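Local coordinates for protein endo-alpha-(1->5)-L-arabinanase (Bacillus licheniformis, PDB 6B7K) that probably catalyses the endohydrolysis of (1->5)-alpha-L-arabinofuranosidic linkages in arabinan, as a calcium-binding glycoside hydrolase of family 43, at residues W13-K16 with G17-I21; I26-G30 with N31-T35; N75-P78 with H79-P83. All blocks are in the same frame, centred on the assembly; numbering follows the deposited sequence.

Contact 1. Residues W13-K16 with G17-I21; sequences WDTK and GDNFI
T15 and N19 face each other across the tight reversal that the chain makes at K16, G17 and D18. K16 and G17 form a very short strand at the edge of the sheet that also holds strand 54-61, and the backbone of K16 is hydrogen-bonded to R53. G17 then takes a positive phi with an extended psi, a backbone shape in which a side chain would press on the carbonyl oxygen of K16, so glycine suits the position. An inverse gamma turn centred on D18 follows, closed by a weak bond from N19 N to G17 O (3.0 Å).

The reversal brings the side chains of T15 and N19 together, their CB atoms 3.9 Å apart. N19 ND2 donates to T15 OG1 at 3.1 Å, with a nearly straight N-H...O angle of 176°, and the hydroxyl oxygen lies in the plane of the N19 amide. With CG of N19 set between its own N and carbonyl carbon (chi1 60°), the amide is folded back over the turn toward T15. ND2 also passes 2.9 Å from T15 O, but the angle there is too poor for a bond. T15 OG1 is hydrogen-bonded to L286 O as well, while D18 turns the other way and pairs through OD1 with R45 in a salt bridge.

An alanine in place of N19 would remove the amide, and the turn would probably lose the side-chain bond across it, with T15 OG1 keeping its link to L286. The buried threonine hydroxyl can thus accept from the amide while giving its proton to the L286 carbonyl, a short chain of hydrogen bonds from N19 through T15 to L286 of strand 284-293.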
loop_
_atom_site.group_PDB
_atom_site.type_symbol
_atom_site.label_atom_id
_atom_site.label_comp_id
_atom_site.label_asym_id
_atom_site.label_seq_id
_atom_site.Cartn_x
_atom_site.Cartn_y
_atom_site.Cartn_z
ATOM N N TRP A 13 10.497 -14.669 -5.809
ATOM C CA TRP A 13 11.745 -14.618 -5.059
ATOM C C TRP A 13 11.541 -15.322 -3.726
ATOM O O TRP A 13 10.726 -14.883 -2.907
ATOM C CB TRP A 13 12.192 -13.177 -4.827
ATOM C CG TRP A 13 12.601 -12.442 -6.058
ATOM C CD1 TRP A 13 12.610 -12.916 -7.338
ATOM C CD2 TRP A 13 13.063 -11.090 -6.127
ATOM N NE1 TRP A 13 13.051 -11.940 -8.200
ATOM C CE2 TRP A 13 13.335 -10.809 -7.480
ATOM C CE3 TRP A 13 13.278 -10.091 -5.174
ATOM C CZ2 TRP A 13 13.808 -9.570 -7.902
ATOM C CZ3 TRP A 13 13.743 -8.862 -5.595
ATOM C CH2 TRP A 13 14.004 -8.612 -6.947
ATOM N N ASP A 14 12.272 -16.409 -3.508
ATOM C CA ASP A 14 12.175 -17.137 -2.249
ATOM C C ASP A 14 12.852 -16.324 -1.151
ATOM O O ASP A 14 14.083 -16.229 -1.108
ATOM C CB ASP A 14 12.811 -18.515 -2.385
ATOM C CG ASP A 14 12.385 -19.459 -1.282
ATOM O OD1 ASP A 14 11.393 -19.147 -0.589
ATOM O OD2 ASP A 14 13.041 -20.507 -1.106
ATOM N N THR A 15 12.054 -15.734 -0.265
ATOM C CA THR A 15 12.571 -14.902 0.810
ATOM C C THR A 15 12.868 -15.759 2.035
ATOM O O THR A 15 12.049 -16.594 2.434
ATOM C CB THR A 15 11.578 -13.797 1.167
ATOM O OG1 THR A 15 10.333 -14.382 1.567
ATOM C CG2 THR A 15 11.343 -12.886 -0.034
ATOM N N LYS A 16 14.043 -15.551 2.626
ATOM C CA LYS A 16 14.507 -16.314 3.776
ATOM C C LYS A 16 15.045 -15.360 4.830
ATOM O O LYS A 16 15.298 -14.185 4.564
ATOM C CB LYS A 16 15.588 -17.328 3.370
ATOM C CG LYS A 16 16.834 -16.688 2.781
ATOM C CD LYS A 16 17.738 -17.713 2.116
ATOM C CE LYS A 16 17.128 -18.235 0.826
ATOM N NZ LYS A 16 18.064 -19.132 0.095
ATOM N N GLY A 17 15.226 -15.883 6.033
ATOM C CA GLY A 17 15.754 -15.054 7.110
ATOM C C GLY A 17 14.619 -14.361 7.829
ATOM O O GLY A 17 13.581 -14.972 8.115
ATOM N N ASP A 18 14.811 -13.079 8.131
ATOM C CA ASP A 18 13.807 -12.283 8.839
ATOM C C ASP A 18 12.858 -11.649 7.820
ATOM O O ASP A 18 12.828 -10.436 7.606
ATOM C CB ASP A 18 14.490 -11.236 9.712
ATOM C CG ASP A 18 13.554 -10.607 10.725
ATOM O OD1 ASP A 18 12.347 -10.932 10.716
ATOM O OD2 ASP A 18 14.026 -9.784 11.540
ATOM N N ASN A 19 12.067 -12.514 7.184
ATOM C CA ASN A 19 11.201 -12.131 6.077
ATOM C C ASN A 19 9.753 -11.913 6.506
ATOM O O ASN A 19 8.852 -11.935 5.658
ATOM C CB ASN A 19 11.272 -13.184 4.969
ATOM C CG ASN A 19 10.841 -14.559 5.440
ATOM O OD1 ASN A 19 10.921 -14.874 6.628
ATOM N ND2 ASN A 19 10.381 -15.388 4.510
ATOM N N PHE A 20 9.508 -11.707 7.798
ATOM C CA PHE A 20 8.161 -11.396 8.257
ATOM C C PHE A 20 7.808 -9.963 7.887
ATOM O O PHE A 20 8.605 -9.043 8.096
ATOM C CB PHE A 20 8.044 -11.588 9.770
ATOM C CG PHE A 20 6.807 -10.968 10.364
ATOM C CD1 PHE A 20 5.606 -11.654 10.360
ATOM C CD2 PHE A 20 6.842 -9.699 10.923
ATOM C CE1 PHE A 20 4.463 -11.093 10.903
ATOM C CE2 PHE A 20 5.701 -9.131 11.465
ATOM C CZ PHE A 20 4.510 -9.831 11.454
ATOM N N ILE A 21 6.604 -9.771 7.348
ATOM C CA ILE A 21 6.141 -8.446 6.956
ATOM C C ILE A 21 4.622 -8.476 6.889
ATOM O O ILE A 21 4.010 -9.541 6.805
ATOM C CB ILE A 21 6.756 -8.010 5.602
ATOM C CG1 ILE A 21 6.745 -6.486 5.476
ATOM C CG2 ILE A 21 5.999 -8.645 4.443
ATOM C CD1 ILE A 21 7.483 -5.784 6.588
#

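Contact 2. Residues I26-G30 with N31-T35; sequences IIKEG and NTWYT
K28 lies over the indole of W33 on that face of the beta hairpin which also carries I26 and T35. The paired backbones exchange four bonds. I27 N gives to Y34 O (2.8 Å), and Y34 N returns a nearly linear bond to I27 O (2.9 Å). Nearer the turn, T32 N reaches E29 O at 3.2 Å, whereas E29 N to T32 O is weak.

K28 NZ donates one hydrogen bond to G30 O, 3.0 Å away, in the carbonyl plane on a lone pair. The straight chain as far as CE lays CD 3.5 Å above the centroid of the W33 six-membered ring, and the bend at chi4 (-49°) swings NZ toward G30 O and into a cation-pi contact over the five-membered ring. I26 CG1 comes to the edge of the same indole.

On the other face, I27 CG2 packs on Y34 CB at 3.6 Å. The carboxylate of E29 is held beyond the hairpin: OE1 takes a hydrogen bond from I116 N and OE2 a weak one from S117 OG. A two-residue type II' turn with G30 at the positive-phi position joins the strands, the classic beta hairpin, here starting a blade of the GH43 beta-propeller.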
loop_
_atom_site.group_PDB
_atom_site.type_symbol
_atom_site.label_atom_id
_atom_site.label_comp_id
_atom_site.label_asym_id
_atom_site.label_seq_id
_atom_site.Cartn_x
_atom_site.Cartn_y
_atom_site.Cartn_z
ATOM N N ILE A 26 7.917 -1.603 -1.127
ATOM C CA ILE A 26 9.327 -1.811 -1.436
ATOM C C ILE A 26 9.938 -0.528 -1.976
ATOM O O ILE A 26 9.288 0.269 -2.668
ATOM C CB ILE A 26 9.512 -2.979 -2.432
ATOM C CG1 ILE A 26 10.992 -3.334 -2.589
ATOM C CG2 ILE A 26 8.911 -2.637 -3.782
ATOM C CD1 ILE A 26 11.664 -3.777 -1.310
ATOM N N ILE A 27 11.211 -0.324 -1.638
ATOM C CA ILE A 27 12.045 0.744 -2.176
ATOM C C ILE A 27 13.469 0.196 -2.218
ATOM O O ILE A 27 13.749 -0.894 -1.715
ATOM C CB ILE A 27 11.943 2.038 -1.332
ATOM C CG1 ILE A 27 12.612 3.237 -2.028
ATOM C CG2 ILE A 27 12.522 1.822 0.060
ATOM C CD1 ILE A 27 12.090 3.528 -3.418
ATOM N N LYS A 28 14.379 0.953 -2.829
ATOM C CA LYS A 28 15.724 0.450 -3.094
ATOM C C LYS A 28 16.652 1.646 -3.233
ATOM O O LYS A 28 16.588 2.358 -4.239
ATOM C CB LYS A 28 15.725 -0.407 -4.351
ATOM C CG LYS A 28 16.927 -1.305 -4.522
ATOM C CD LYS A 28 16.896 -1.927 -5.900
ATOM C CE LYS A 28 18.096 -2.812 -6.150
ATOM N NZ LYS A 28 19.376 -2.147 -5.796
ATOM N N GLU A 29 17.494 1.868 -2.228
ATOM C CA GLU A 29 18.450 2.967 -2.219
ATOM C C GLU A 29 19.853 2.385 -2.366
ATOM O O GLU A 29 20.291 1.594 -1.520
ATOM C CB GLU A 29 18.337 3.782 -0.930
ATOM C CG GLU A 29 19.411 4.844 -0.768
ATOM C CD GLU A 29 19.350 5.525 0.586
ATOM O OE1 GLU A 29 18.442 6.352 0.805
ATOM O OE2 GLU A 29 20.211 5.225 1.438
ATOM N N GLY A 30 20.552 2.781 -3.425
ATOM C CA GLY A 30 21.805 2.133 -3.740
ATOM C C GLY A 30 21.557 0.686 -4.106
ATOM O O GLY A 30 20.616 0.355 -4.838
ATOM N N ASN A 31 22.401 -0.199 -3.580
ATOM C CA ASN A 31 22.233 -1.632 -3.775
ATOM C C ASN A 31 21.381 -2.284 -2.695
ATOM O O ASN A 31 21.208 -3.506 -2.721
ATOM C CB ASN A 31 23.600 -2.323 -3.826
ATOM C CG ASN A 31 24.174 -2.379 -5.226
ATOM O OD1 ASN A 31 23.437 -2.392 -6.213
ATOM N ND2 ASN A 31 25.498 -2.418 -5.321
ATOM N N THR A 32 20.841 -1.510 -1.758
ATOM C CA THR A 32 20.124 -2.051 -0.612
ATOM C C THR A 32 18.621 -1.936 -0.823
ATOM O O THR A 32 18.104 -0.843 -1.079
ATOM C CB THR A 32 20.526 -1.325 0.672
ATOM O OG1 THR A 32 21.946 -1.411 0.847
ATOM C CG2 THR A 32 19.835 -1.953 1.873
ATOM N N TRP A 33 17.925 -3.065 -0.715
ATOM C CA TRP A 33 16.471 -3.061 -0.736
ATOM C C TRP A 33 15.938 -2.724 0.650
ATOM O O TRP A 33 16.503 -3.143 1.664
ATOM C CB TRP A 33 15.928 -4.422 -1.176
ATOM C CG TRP A 33 16.470 -4.952 -2.474
ATOM C CD1 TRP A 33 17.663 -5.584 -2.668
ATOM C CD2 TRP A 33 15.818 -4.928 -3.749
ATOM N NE1 TRP A 33 17.802 -5.941 -3.988
ATOM C CE2 TRP A 33 16.682 -5.552 -4.672
ATOM C CE3 TRP A 33 14.591 -4.434 -4.201
ATOM C CZ2 TRP A 33 16.358 -5.695 -6.018
ATOM C CZ3 TRP A 33 14.273 -4.576 -5.537
ATOM C CH2 TRP A 33 15.153 -5.200 -6.432
ATOM N N TYR A 34 14.844 -1.966 0.689
ATOM C CA TYR A 34 14.162 -1.640 1.937
ATOM C C TYR A 34 12.679 -1.924 1.771
ATOM O O TYR A 34 12.036 -1.377 0.869
ATOM C CB TYR A 34 14.382 -0.176 2.338
ATOM C CG TYR A 34 15.796 0.149 2.760
ATOM C CD1 TYR A 34 16.247 -0.159 4.038
ATOM C CD2 TYR A 34 16.678 0.772 1.886
ATOM C CE1 TYR A 34 17.539 0.138 4.431
ATOM C CE2 TYR A 34 17.971 1.075 2.270
ATOM C CZ TYR A 34 18.398 0.755 3.542
ATOM O OH TYR A 34 19.687 1.053 3.925
ATOM N N THR A 35 12.142 -2.779 2.634
ATOM C CA THR A 35 10.712 -3.039 2.696
ATOM C C THR A 35 10.155 -2.383 3.953
ATOM O O THR A 35 10.544 -2.742 5.070
ATOM C CB THR A 35 10.411 -4.537 2.699
ATOM O OG1 THR A 35 10.817 -5.118 1.455
ATOM C CG2 THR A 35 8.922 -4.775 2.892
#

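Contact 3. Residues N75-P78 with H79-P83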
loop_
_atom_site.group_PDB
_atom_site.type_symbol
_atom_site.label_atom_id
_atom_site.label_comp_id
_atom_site.label_asym_id
_atom_site.label_seq_id
_atom_site.Cartn_x
_atom_site.Cartn_y
_atom_site.Cartn_z
ATOM N N ASN A 75 -7.371 6.704 20.259
ATOM C CA ASN A 75 -7.317 5.288 20.602
ATOM C C ASN A 75 -6.400 4.494 19.680
ATOM O O ASN A 75 -6.608 3.285 19.503
ATOM C CB ASN A 75 -8.724 4.686 20.580
ATOM C CG ASN A 75 -9.669 5.359 21.559
ATOM O OD1 ASN A 75 -10.632 6.014 21.157
ATOM N ND2 ASN A 75 -9.409 5.188 22.850
ATOM N N HIS A 76 -5.389 5.129 19.093
ATOM C CA HIS A 76 -4.615 4.468 18.051
ATOM C C HIS A 76 -3.793 3.322 18.620
ATOM O O HIS A 76 -3.269 3.398 19.735
ATOM C CB HIS A 76 -3.705 5.469 17.334
ATOM C CG HIS A 76 -2.542 5.944 18.150
ATOM N ND1 HIS A 76 -1.390 5.205 18.309
ATOM C CD2 HIS A 76 -2.343 7.099 18.827
ATOM C CE1 HIS A 76 -0.537 5.877 19.063
ATOM N NE2 HIS A 76 -1.091 7.029 19.391
ATOM N N GLU A 77 -3.696 2.247 17.843
ATOM C CA GLU A 77 -2.883 1.111 18.230
ATOM C C GLU A 77 -1.408 1.507 18.231
ATOM O O GLU A 77 -0.990 2.361 17.444
ATOM C CB GLU A 77 -3.113 -0.055 17.272
ATOM C CG GLU A 77 -4.573 -0.442 17.101
ATOM C CD GLU A 77 -4.783 -1.436 15.976
ATOM O OE1 GLU A 77 -3.796 -1.791 15.301
ATOM O OE2 GLU A 77 -5.938 -1.859 15.763
ATOM N N PRO A 78 -0.597 0.901 19.105
ATOM C CA PRO A 78 0.811 1.323 19.200
ATOM C C PRO A 78 1.581 1.160 17.901
ATOM O O PRO A 78 2.442 1.993 17.595
ATOM C CB PRO A 78 1.372 0.424 20.313
ATOM C CG PRO A 78 0.454 -0.753 20.356
ATOM C CD PRO A 78 -0.902 -0.218 20.014
ATOM N N HIS A 79 1.289 0.125 17.120
ATOM C CA HIS A 79 1.925 -0.056 15.825
ATOM C C HIS A 79 1.134 0.676 14.746
ATOM O O HIS A 79 -0.100 0.697 14.768
ATOM C CB HIS A 79 2.036 -1.541 15.479
ATOM C CG HIS A 79 0.715 -2.229 15.333
ATOM N ND1 HIS A 79 -0.085 -2.538 16.412
ATOM C CD2 HIS A 79 0.055 -2.671 14.237
ATOM C CE1 HIS A 79 -1.182 -3.140 15.986
ATOM N NE2 HIS A 79 -1.122 -3.233 14.669
ATOM N N GLN A 80 1.854 1.289 13.813
ATOM C CA GLN A 80 1.249 1.969 12.680
ATOM C C GLN A 80 1.211 1.031 11.480
ATOM O O GLN A 80 2.018 0.105 11.369
ATOM C CB GLN A 80 2.013 3.250 12.337
ATOM C CG GLN A 80 1.710 4.426 13.261
ATOM C CD GLN A 80 2.122 4.174 14.703
ATOM O OE1 GLN A 80 3.307 4.165 15.029
ATOM N NE2 GLN A 80 1.141 3.969 15.574
ATOM N N TRP A 81 0.260 1.276 10.582
ATOM C CA TRP A 81 -0.047 0.337 9.514
ATOM C C TRP A 81 0.355 0.888 8.154
ATOM O O TRP A 81 0.493 2.099 7.959
ATOM C CB TRP A 81 -1.542 0.006 9.456
ATOM C CG TRP A 81 -2.256 -0.186 10.752
ATOM C CD1 TRP A 81 -1.713 -0.336 11.996
ATOM C CD2 TRP A 81 -3.673 -0.256 10.921
ATOM N NE1 TRP A 81 -2.711 -0.486 12.931
ATOM C CE2 TRP A 81 -3.923 -0.443 12.294
ATOM C CE3 TRP A 81 -4.756 -0.177 10.043
ATOM C CZ2 TRP A 81 -5.213 -0.552 12.802
ATOM C CZ3 TRP A 81 -6.027 -0.284 10.549
ATOM C CH2 TRP A 81 -6.247 -0.469 11.913
ATOM N N ALA A 82 0.517 -0.044 7.210
ATOM C CA ALA A 82 0.549 0.173 5.767
ATOM C C ALA A 82 1.354 1.398 5.357
ATOM O O ALA A 82 0.771 2.407 4.938
ATOM C CB ALA A 82 -0.879 0.298 5.232
ATOM N N PRO A 83 2.677 1.356 5.455
ATOM C CA PRO A 83 3.486 2.480 4.983
ATOM C C PRO A 83 3.673 2.435 3.474
ATOM O O PRO A 83 3.554 1.392 2.831
ATOM C CB PRO A 83 4.818 2.280 5.710
ATOM C CG PRO A 83 4.910 0.812 5.882
ATOM C CD PRO A 83 3.504 0.307 6.077
#
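E77 directs its carboxylate at the indole edge of W81, and this is the close-packed half of the contact. With CG anti to the carbonyl carbon (chi1 -53°), the extended E77 chain is aimed at that edge and brings OE1 to 2.9 Å from W81 NE1 in a weak hydrogen bond. The carboxylate carbon CD lies in the plane of the indole, but the carboxylate is turned 48° against the ring. H79 runs alongside E77, pointing the same way, with the two flat groups 37° apart and not hydrogen-bonded to each other. The second carboxylate oxygen, OE2, accepts from F101 N, which probably helps hold the rotation of the carboxylate between F101 and W81.

Q80 is buried and bends back at chi2, its NE2 giving a weak bond to P78 O at 3.1 Å. Backbone bonds from Q80 to G39 and G43, and from W81 to S97, bind this part of the chain to its neighbours.

The other side is looser. P78 is exposed, its CB directed away from 79-83, and N75 is poorly ordered. The ring of H76 comes no closer than 3.9 Å to Q80, from ND1 to NE2. The nearly straight hydrogen bond of H76 ND1 to E77 O (3.0 Å), its donor well above the carbonyl plane, is internal to 75-78 and does not cross the contact.

The side chain of W81 stands about 4 Å from that of I139, a predicted substrate-binding residue, and about 5 Å from that of D23, the predicted proton acceptor. The loop runs here into strand 81-87, whose first residue, W81, lies beside the predicted active centre, consistent with the arabinan-binding cleft of a GH43 propeller.

The contacts follow one another along the chain. Contacts 1 and 2 have centres 15 Å apart and touch: W13 CH2 lies 3.6 Å from W33 CH2, rings edge to face, and I21 CG1 packs on T35 CG2. Contact 1 adds edge strand 16-17 to the first sheet and also bonds to strand 284-293 in the last; contact 2 is the hairpin of the opposite edge strand, 25-29, with 32-38. The I26 side chain lies about 6 Å from that of calcium-binding D264. Contact 3 lies 22 and 23 Å from them, centre to centre, at the start of strand 81-87 in the next sheet, with the W81 side chain about 5 Å from that of D23, probably catalytic.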